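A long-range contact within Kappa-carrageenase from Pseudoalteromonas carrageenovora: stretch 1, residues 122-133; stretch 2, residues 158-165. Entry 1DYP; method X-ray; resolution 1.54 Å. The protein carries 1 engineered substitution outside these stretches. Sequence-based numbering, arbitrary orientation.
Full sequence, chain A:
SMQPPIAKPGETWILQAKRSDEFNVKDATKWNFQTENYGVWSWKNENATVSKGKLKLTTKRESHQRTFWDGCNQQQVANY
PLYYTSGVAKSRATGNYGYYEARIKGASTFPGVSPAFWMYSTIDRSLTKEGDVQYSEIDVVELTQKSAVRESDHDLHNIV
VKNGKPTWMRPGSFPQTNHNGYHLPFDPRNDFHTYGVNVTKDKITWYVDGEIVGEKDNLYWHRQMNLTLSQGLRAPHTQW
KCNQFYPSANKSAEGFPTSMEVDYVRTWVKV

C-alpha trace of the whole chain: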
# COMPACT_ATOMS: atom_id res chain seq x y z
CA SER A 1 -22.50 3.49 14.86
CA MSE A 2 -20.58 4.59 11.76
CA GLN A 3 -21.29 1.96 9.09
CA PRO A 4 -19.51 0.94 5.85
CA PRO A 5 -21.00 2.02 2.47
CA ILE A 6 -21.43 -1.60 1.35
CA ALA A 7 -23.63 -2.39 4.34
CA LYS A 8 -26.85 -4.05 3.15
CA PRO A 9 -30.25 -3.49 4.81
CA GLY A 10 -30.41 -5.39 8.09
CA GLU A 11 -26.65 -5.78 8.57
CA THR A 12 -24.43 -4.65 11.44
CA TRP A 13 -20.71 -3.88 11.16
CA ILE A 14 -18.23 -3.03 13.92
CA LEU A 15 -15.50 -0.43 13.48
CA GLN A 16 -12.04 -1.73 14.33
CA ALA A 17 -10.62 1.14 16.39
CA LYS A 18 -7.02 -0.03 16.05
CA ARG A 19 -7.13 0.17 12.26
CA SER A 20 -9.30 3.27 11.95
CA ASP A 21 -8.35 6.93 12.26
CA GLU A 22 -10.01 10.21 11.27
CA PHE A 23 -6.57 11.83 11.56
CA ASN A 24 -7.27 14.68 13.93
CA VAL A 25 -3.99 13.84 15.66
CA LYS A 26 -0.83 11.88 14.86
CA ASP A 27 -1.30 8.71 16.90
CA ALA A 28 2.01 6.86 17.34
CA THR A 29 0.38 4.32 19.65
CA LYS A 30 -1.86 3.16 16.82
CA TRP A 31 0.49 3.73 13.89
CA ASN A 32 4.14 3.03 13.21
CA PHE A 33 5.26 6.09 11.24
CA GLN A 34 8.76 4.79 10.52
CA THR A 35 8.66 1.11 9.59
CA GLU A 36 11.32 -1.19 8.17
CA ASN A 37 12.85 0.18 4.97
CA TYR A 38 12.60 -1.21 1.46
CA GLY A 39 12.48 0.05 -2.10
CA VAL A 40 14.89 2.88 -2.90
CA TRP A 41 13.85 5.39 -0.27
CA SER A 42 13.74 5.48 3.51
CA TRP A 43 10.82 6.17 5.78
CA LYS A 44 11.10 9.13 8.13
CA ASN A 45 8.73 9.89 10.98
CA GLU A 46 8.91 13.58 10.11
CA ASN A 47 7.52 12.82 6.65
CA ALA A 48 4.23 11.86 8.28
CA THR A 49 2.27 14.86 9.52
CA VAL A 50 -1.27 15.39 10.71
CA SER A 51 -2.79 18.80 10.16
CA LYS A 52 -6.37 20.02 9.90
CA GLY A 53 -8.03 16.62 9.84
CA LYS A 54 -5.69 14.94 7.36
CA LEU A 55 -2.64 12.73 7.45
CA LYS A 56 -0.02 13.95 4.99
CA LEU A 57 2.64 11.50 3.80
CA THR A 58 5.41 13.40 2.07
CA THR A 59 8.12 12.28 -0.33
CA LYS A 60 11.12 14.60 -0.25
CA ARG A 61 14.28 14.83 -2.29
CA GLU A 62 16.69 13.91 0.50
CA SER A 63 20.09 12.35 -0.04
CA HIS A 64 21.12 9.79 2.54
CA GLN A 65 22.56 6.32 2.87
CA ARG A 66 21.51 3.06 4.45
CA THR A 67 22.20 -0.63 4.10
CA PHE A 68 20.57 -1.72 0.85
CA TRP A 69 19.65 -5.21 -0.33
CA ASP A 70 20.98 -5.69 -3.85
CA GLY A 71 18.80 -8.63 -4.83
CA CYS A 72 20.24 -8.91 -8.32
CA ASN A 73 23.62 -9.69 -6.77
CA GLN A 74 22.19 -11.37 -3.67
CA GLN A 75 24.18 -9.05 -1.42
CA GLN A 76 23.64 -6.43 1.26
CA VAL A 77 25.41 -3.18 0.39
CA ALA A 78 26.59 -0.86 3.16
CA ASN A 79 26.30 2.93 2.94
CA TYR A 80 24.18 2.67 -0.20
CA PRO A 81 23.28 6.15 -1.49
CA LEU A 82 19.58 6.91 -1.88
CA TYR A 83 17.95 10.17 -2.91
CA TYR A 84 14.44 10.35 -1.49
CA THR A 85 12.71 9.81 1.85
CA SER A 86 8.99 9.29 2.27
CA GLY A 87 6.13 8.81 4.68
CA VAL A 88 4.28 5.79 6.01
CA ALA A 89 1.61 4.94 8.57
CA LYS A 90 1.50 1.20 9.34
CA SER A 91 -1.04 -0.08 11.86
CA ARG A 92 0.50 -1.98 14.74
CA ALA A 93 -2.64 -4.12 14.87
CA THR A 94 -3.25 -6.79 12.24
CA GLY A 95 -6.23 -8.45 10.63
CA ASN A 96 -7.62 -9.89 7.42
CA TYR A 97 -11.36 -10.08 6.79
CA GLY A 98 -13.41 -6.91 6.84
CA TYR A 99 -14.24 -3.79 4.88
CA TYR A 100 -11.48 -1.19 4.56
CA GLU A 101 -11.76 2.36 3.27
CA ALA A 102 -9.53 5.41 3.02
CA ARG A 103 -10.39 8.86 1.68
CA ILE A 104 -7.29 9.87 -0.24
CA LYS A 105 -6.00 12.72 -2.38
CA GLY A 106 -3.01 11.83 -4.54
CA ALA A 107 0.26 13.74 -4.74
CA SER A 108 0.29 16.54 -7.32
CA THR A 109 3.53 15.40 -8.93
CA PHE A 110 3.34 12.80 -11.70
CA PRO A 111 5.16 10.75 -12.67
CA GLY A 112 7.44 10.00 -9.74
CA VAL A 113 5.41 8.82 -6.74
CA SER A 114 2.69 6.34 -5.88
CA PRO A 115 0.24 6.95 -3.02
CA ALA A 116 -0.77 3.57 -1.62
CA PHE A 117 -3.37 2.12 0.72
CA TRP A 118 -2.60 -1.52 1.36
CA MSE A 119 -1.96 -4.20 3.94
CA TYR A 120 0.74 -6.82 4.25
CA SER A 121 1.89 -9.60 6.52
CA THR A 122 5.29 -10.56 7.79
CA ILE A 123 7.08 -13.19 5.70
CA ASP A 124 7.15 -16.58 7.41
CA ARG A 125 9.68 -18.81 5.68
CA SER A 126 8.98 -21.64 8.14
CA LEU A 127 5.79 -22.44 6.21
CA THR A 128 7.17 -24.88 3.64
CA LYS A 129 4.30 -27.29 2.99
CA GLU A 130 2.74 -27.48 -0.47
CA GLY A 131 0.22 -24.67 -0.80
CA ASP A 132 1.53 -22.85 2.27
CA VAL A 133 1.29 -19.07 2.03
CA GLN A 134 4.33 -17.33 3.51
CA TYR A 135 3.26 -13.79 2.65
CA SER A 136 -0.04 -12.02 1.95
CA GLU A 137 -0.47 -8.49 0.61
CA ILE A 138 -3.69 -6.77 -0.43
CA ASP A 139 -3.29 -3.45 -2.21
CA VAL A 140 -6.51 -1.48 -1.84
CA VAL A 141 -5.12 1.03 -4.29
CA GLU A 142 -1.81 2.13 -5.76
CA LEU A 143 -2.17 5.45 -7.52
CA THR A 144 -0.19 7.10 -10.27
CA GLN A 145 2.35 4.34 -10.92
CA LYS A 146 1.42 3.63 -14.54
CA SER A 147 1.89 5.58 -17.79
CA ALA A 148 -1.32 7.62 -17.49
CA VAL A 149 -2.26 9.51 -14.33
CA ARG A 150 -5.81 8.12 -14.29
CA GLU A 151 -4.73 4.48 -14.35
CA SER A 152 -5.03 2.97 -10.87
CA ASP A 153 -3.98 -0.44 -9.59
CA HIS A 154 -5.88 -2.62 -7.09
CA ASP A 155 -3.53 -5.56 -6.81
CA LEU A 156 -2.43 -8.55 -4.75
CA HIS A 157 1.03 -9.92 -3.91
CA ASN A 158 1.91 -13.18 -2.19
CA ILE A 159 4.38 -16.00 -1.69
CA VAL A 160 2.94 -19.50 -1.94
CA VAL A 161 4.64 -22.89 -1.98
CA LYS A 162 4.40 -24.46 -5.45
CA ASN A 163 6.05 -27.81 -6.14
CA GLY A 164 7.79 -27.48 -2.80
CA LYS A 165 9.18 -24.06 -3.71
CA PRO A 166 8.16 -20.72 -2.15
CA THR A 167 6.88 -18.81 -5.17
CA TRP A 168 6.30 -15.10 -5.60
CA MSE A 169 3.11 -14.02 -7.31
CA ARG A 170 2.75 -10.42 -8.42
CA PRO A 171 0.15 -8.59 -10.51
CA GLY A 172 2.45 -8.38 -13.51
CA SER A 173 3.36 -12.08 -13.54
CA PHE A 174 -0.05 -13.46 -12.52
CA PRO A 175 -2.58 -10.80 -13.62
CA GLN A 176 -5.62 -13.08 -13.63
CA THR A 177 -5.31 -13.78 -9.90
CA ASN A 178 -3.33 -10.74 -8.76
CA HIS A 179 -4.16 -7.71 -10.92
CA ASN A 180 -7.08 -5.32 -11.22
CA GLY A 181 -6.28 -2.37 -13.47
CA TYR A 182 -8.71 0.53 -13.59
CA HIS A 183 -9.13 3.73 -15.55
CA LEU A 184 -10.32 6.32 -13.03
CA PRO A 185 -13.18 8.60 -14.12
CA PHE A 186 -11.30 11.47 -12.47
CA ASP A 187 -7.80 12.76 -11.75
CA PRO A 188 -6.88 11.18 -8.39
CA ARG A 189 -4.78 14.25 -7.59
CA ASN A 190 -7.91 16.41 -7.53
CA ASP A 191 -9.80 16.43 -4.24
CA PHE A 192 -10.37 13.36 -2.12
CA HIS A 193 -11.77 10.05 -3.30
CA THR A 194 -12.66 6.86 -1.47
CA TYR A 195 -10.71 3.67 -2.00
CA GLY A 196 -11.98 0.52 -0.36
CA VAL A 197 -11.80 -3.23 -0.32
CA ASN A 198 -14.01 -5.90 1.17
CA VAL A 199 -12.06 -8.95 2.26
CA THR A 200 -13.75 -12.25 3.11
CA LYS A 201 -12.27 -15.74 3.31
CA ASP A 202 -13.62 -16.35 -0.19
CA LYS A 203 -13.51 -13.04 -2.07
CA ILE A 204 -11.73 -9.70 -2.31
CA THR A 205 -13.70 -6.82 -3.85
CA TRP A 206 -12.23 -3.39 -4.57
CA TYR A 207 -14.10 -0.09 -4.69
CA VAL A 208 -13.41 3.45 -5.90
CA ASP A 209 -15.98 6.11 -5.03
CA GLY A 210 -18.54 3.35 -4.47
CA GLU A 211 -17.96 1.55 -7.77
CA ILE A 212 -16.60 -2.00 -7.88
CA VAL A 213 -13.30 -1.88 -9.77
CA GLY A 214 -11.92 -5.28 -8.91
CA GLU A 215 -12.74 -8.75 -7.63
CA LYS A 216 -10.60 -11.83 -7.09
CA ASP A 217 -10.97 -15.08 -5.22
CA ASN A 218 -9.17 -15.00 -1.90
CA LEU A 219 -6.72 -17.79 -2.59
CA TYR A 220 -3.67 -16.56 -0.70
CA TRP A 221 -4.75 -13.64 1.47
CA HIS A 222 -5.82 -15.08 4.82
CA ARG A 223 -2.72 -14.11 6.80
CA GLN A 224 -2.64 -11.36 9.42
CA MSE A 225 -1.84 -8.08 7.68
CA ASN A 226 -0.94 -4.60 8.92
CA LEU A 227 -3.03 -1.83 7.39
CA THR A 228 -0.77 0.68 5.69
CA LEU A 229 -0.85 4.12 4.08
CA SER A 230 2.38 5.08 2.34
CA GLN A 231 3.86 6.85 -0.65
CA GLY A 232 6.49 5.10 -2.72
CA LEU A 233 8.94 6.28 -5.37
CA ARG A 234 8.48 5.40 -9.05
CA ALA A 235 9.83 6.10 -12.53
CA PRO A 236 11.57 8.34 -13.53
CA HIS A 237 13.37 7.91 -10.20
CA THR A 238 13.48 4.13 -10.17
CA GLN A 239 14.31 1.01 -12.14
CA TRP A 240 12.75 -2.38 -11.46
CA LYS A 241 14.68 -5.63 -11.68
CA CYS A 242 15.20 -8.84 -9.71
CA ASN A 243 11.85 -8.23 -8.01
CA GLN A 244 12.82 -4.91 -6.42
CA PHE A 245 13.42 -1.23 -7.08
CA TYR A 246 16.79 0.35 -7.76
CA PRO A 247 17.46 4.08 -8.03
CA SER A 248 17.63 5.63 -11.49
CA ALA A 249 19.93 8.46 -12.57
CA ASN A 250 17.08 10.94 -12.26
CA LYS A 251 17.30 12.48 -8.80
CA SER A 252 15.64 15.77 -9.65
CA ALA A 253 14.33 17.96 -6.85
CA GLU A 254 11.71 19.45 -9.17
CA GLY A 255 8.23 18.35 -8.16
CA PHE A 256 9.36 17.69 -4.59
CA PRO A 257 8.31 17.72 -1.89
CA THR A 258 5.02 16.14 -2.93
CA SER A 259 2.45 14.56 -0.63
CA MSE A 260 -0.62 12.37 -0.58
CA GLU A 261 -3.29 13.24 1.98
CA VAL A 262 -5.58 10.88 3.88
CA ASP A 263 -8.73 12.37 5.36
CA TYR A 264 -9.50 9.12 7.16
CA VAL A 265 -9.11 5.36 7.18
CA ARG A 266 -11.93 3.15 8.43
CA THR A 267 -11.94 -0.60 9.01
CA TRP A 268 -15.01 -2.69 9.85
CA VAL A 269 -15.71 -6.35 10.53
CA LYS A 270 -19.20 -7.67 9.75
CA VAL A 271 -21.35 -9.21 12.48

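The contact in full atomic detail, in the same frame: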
# COMPACT_ATOMS: atom_id res chain seq x y z
N THR A 122 3.87 -10.34 7.63
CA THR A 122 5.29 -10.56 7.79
C THR A 122 5.52 -11.76 6.87
O THR A 122 4.56 -12.40 6.43
CB THR A 122 5.62 -10.98 9.23
OG1 THR A 122 4.67 -11.97 9.65
CG2 THR A 122 5.55 -9.78 10.16
N ILE A 123 6.78 -12.05 6.55
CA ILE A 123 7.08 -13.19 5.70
C ILE A 123 7.53 -14.31 6.61
O ILE A 123 8.50 -14.16 7.36
CB ILE A 123 8.20 -12.86 4.69
CG1 ILE A 123 7.75 -11.71 3.78
CG2 ILE A 123 8.54 -14.09 3.86
CD1 ILE A 123 8.81 -11.26 2.79
N ASP A 124 6.82 -15.43 6.57
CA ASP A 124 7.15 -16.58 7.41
C ASP A 124 7.70 -17.70 6.54
O ASP A 124 6.95 -18.46 5.93
CB ASP A 124 5.91 -17.08 8.15
CG ASP A 124 6.23 -18.16 9.16
OD1 ASP A 124 7.35 -18.70 9.12
OD2 ASP A 124 5.36 -18.46 10.00
N ARG A 125 9.02 -17.80 6.49
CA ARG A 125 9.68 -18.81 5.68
C ARG A 125 9.67 -20.20 6.30
O ARG A 125 10.20 -21.15 5.71
CB ARG A 125 11.10 -18.35 5.35
CG ARG A 125 11.11 -16.98 4.65
CD ARG A 125 12.51 -16.50 4.30
NE ARG A 125 12.52 -15.10 3.86
CZ ARG A 125 12.02 -14.66 2.70
NH1 ARG A 125 11.46 -15.50 1.84
NH2 ARG A 125 12.08 -13.36 2.41
N SER A 126 9.06 -20.34 7.48
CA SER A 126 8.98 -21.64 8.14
C SER A 126 7.82 -22.45 7.56
O SER A 126 7.72 -23.65 7.80
CB SER A 126 8.80 -21.49 9.65
OG SER A 126 7.50 -21.06 9.98
N LEU A 127 6.94 -21.78 6.83
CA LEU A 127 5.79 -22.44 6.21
C LEU A 127 6.25 -22.98 4.86
O LEU A 127 6.26 -22.26 3.86
CB LEU A 127 4.65 -21.45 6.03
CG LEU A 127 4.05 -20.93 7.34
CD1 LEU A 127 3.08 -19.79 7.05
CD2 LEU A 127 3.35 -22.07 8.07
N THR A 128 6.64 -24.25 4.84
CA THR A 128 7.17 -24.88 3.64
C THR A 128 6.32 -25.96 2.99
O THR A 128 6.72 -26.52 1.97
CB THR A 128 8.55 -25.48 3.93
OG1 THR A 128 8.42 -26.46 4.96
CG2 THR A 128 9.52 -24.40 4.39
N LYS A 129 5.16 -26.27 3.57
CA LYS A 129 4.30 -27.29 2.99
C LYS A 129 3.67 -26.83 1.68
O LYS A 129 3.49 -25.64 1.45
CB LYS A 129 3.20 -27.69 3.97
CG LYS A 129 3.70 -28.40 5.22
CD LYS A 129 2.55 -28.87 6.10
CE LYS A 129 1.75 -30.00 5.45
NZ LYS A 129 2.51 -31.28 5.41
N GLU A 130 3.36 -27.79 0.81
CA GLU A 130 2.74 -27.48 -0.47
C GLU A 130 1.50 -26.64 -0.24
O GLU A 130 0.65 -26.98 0.58
CB GLU A 130 2.35 -28.78 -1.18
CG GLU A 130 1.92 -28.60 -2.63
CD GLU A 130 3.04 -28.10 -3.52
OE1 GLU A 130 4.22 -28.18 -3.10
OE2 GLU A 130 2.75 -27.62 -4.64
N GLY A 131 1.39 -25.52 -0.95
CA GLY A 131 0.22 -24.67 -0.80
C GLY A 131 0.32 -23.67 0.33
O GLY A 131 -0.55 -22.80 0.47
N ASP A 132 1.35 -23.78 1.16
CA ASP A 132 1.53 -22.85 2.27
C ASP A 132 1.75 -21.44 1.74
O ASP A 132 2.46 -21.24 0.75
CB ASP A 132 2.74 -23.24 3.12
CG ASP A 132 2.38 -24.17 4.27
OD1 ASP A 132 1.19 -24.52 4.42
OD2 ASP A 132 3.30 -24.54 5.02
N VAL A 133 1.14 -20.46 2.40
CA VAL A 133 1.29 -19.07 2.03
C VAL A 133 2.20 -18.42 3.06
O VAL A 133 1.86 -18.35 4.25
CB VAL A 133 -0.07 -18.34 2.00
CG1 VAL A 133 0.14 -16.86 1.75
CG2 VAL A 133 -0.95 -18.95 0.91
N ASN A 158 1.84 -12.07 -3.13
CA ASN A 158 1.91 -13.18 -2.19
C ASN A 158 3.05 -14.12 -2.51
O ASN A 158 3.63 -14.08 -3.60
CB ASN A 158 0.61 -13.99 -2.20
CG ASN A 158 0.34 -14.65 -3.55
OD1 ASN A 158 -0.05 -13.99 -4.50
ND2 ASN A 158 0.57 -15.96 -3.63
N ILE A 159 3.37 -14.97 -1.54
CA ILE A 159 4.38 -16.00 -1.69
C ILE A 159 3.66 -17.28 -1.30
O ILE A 159 3.15 -17.40 -0.18
CB ILE A 159 5.58 -15.82 -0.75
CG1 ILE A 159 6.36 -14.56 -1.12
CG2 ILE A 159 6.48 -17.05 -0.83
CD1 ILE A 159 7.50 -14.25 -0.17
N VAL A 160 3.60 -18.23 -2.22
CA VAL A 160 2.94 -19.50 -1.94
C VAL A 160 3.84 -20.64 -2.40
O VAL A 160 4.55 -20.52 -3.39
CB VAL A 160 1.56 -19.59 -2.66
CG1 VAL A 160 1.74 -19.51 -4.17
CG2 VAL A 160 0.85 -20.88 -2.27
N VAL A 161 3.81 -21.73 -1.65
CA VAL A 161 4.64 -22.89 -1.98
C VAL A 161 4.05 -23.67 -3.16
O VAL A 161 2.93 -24.19 -3.08
CB VAL A 161 4.78 -23.83 -0.77
CG1 VAL A 161 5.58 -25.06 -1.15
CG2 VAL A 161 5.47 -23.09 0.37
N LYS A 162 4.80 -23.73 -4.25
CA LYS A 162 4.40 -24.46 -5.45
C LYS A 162 5.49 -25.48 -5.77
O LYS A 162 6.65 -25.11 -5.93
CB LYS A 162 4.27 -23.50 -6.64
CG LYS A 162 3.12 -22.52 -6.57
CD LYS A 162 3.09 -21.70 -7.85
CE LYS A 162 1.92 -20.74 -7.90
NZ LYS A 162 1.91 -19.97 -9.18
N ASN A 163 5.10 -26.74 -5.86
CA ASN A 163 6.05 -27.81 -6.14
C ASN A 163 7.18 -27.76 -5.13
O ASN A 163 8.36 -27.91 -5.48
CB ASN A 163 6.62 -27.67 -7.56
CG ASN A 163 5.56 -27.80 -8.63
OD1 ASN A 163 4.74 -28.73 -8.60
ND2 ASN A 163 5.56 -26.88 -9.58
N GLY A 164 6.81 -27.53 -3.87
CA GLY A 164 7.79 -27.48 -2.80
C GLY A 164 8.68 -26.25 -2.79
O GLY A 164 9.62 -26.17 -2.01
N LYS A 165 8.38 -25.28 -3.65
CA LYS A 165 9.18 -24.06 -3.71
C LYS A 165 8.39 -22.79 -3.42
O LYS A 165 7.36 -22.54 -4.03
CB LYS A 165 9.80 -23.91 -5.10
CG LYS A 165 10.52 -22.59 -5.30
O HOH W 1 8.83 -25.16 0.60

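Stretch 1 is an irregular loop that closes over the end of a strand, 158-162, and joins it edge to edge only in its last residues. It begins with a light hydrophobic touch: I123 CG2 lies 4.2 Å from I159 CD1, both side chains in the m, t rotamer. A type I turn from D124 to L127 then carries the chain around, with the D124 carboxylate taking hydrogen bonds from the backbone N and the hydroxyl of S126.

From here the loop wraps V161, whose CB points toward it. The wrapping is done largely by backbone: L127 O is 3.7 Å from V161 CG2, T128 O is 3.6 Å from V161 CG1, and K129 O is 3.1 Å from V161 CB. T128 O is also bridged to G164 O by a water that donates to both, a sensible link between two acceptors.

K129 opens a type II turn to D132, closed by D132 N to K129 O (2.9 Å) and braced by K129 N to D132 OD2 (2.9 Å). E130 starts away from the strand, but its carboxylate comes back to grip the type I' turn K162-K165: OE2 accepts from N163 N and OE1 from G164 N, each at 2.8 Å. One anion thus satisfies two successive amides. G131, with phi at 86°, suits its place in the turn, since a CB would be jammed against the preceding carbonyl.

Two backbone hydrogen bonds then set the antiparallel register: G131 N to V161 O (2.9 Å) and V161 N to D132 O (2.8 Å). V133 and V160 follow as a non-hydrogen-bonded pair, CA to CA 4.3 Å. Here CA-H...O contacts, V160 CA to D132 O at 3.2 Å and V133 CA to I159 O at 3.3 Å, accompany same-face valine packing, CG2 to CG2 at 4.1 Å.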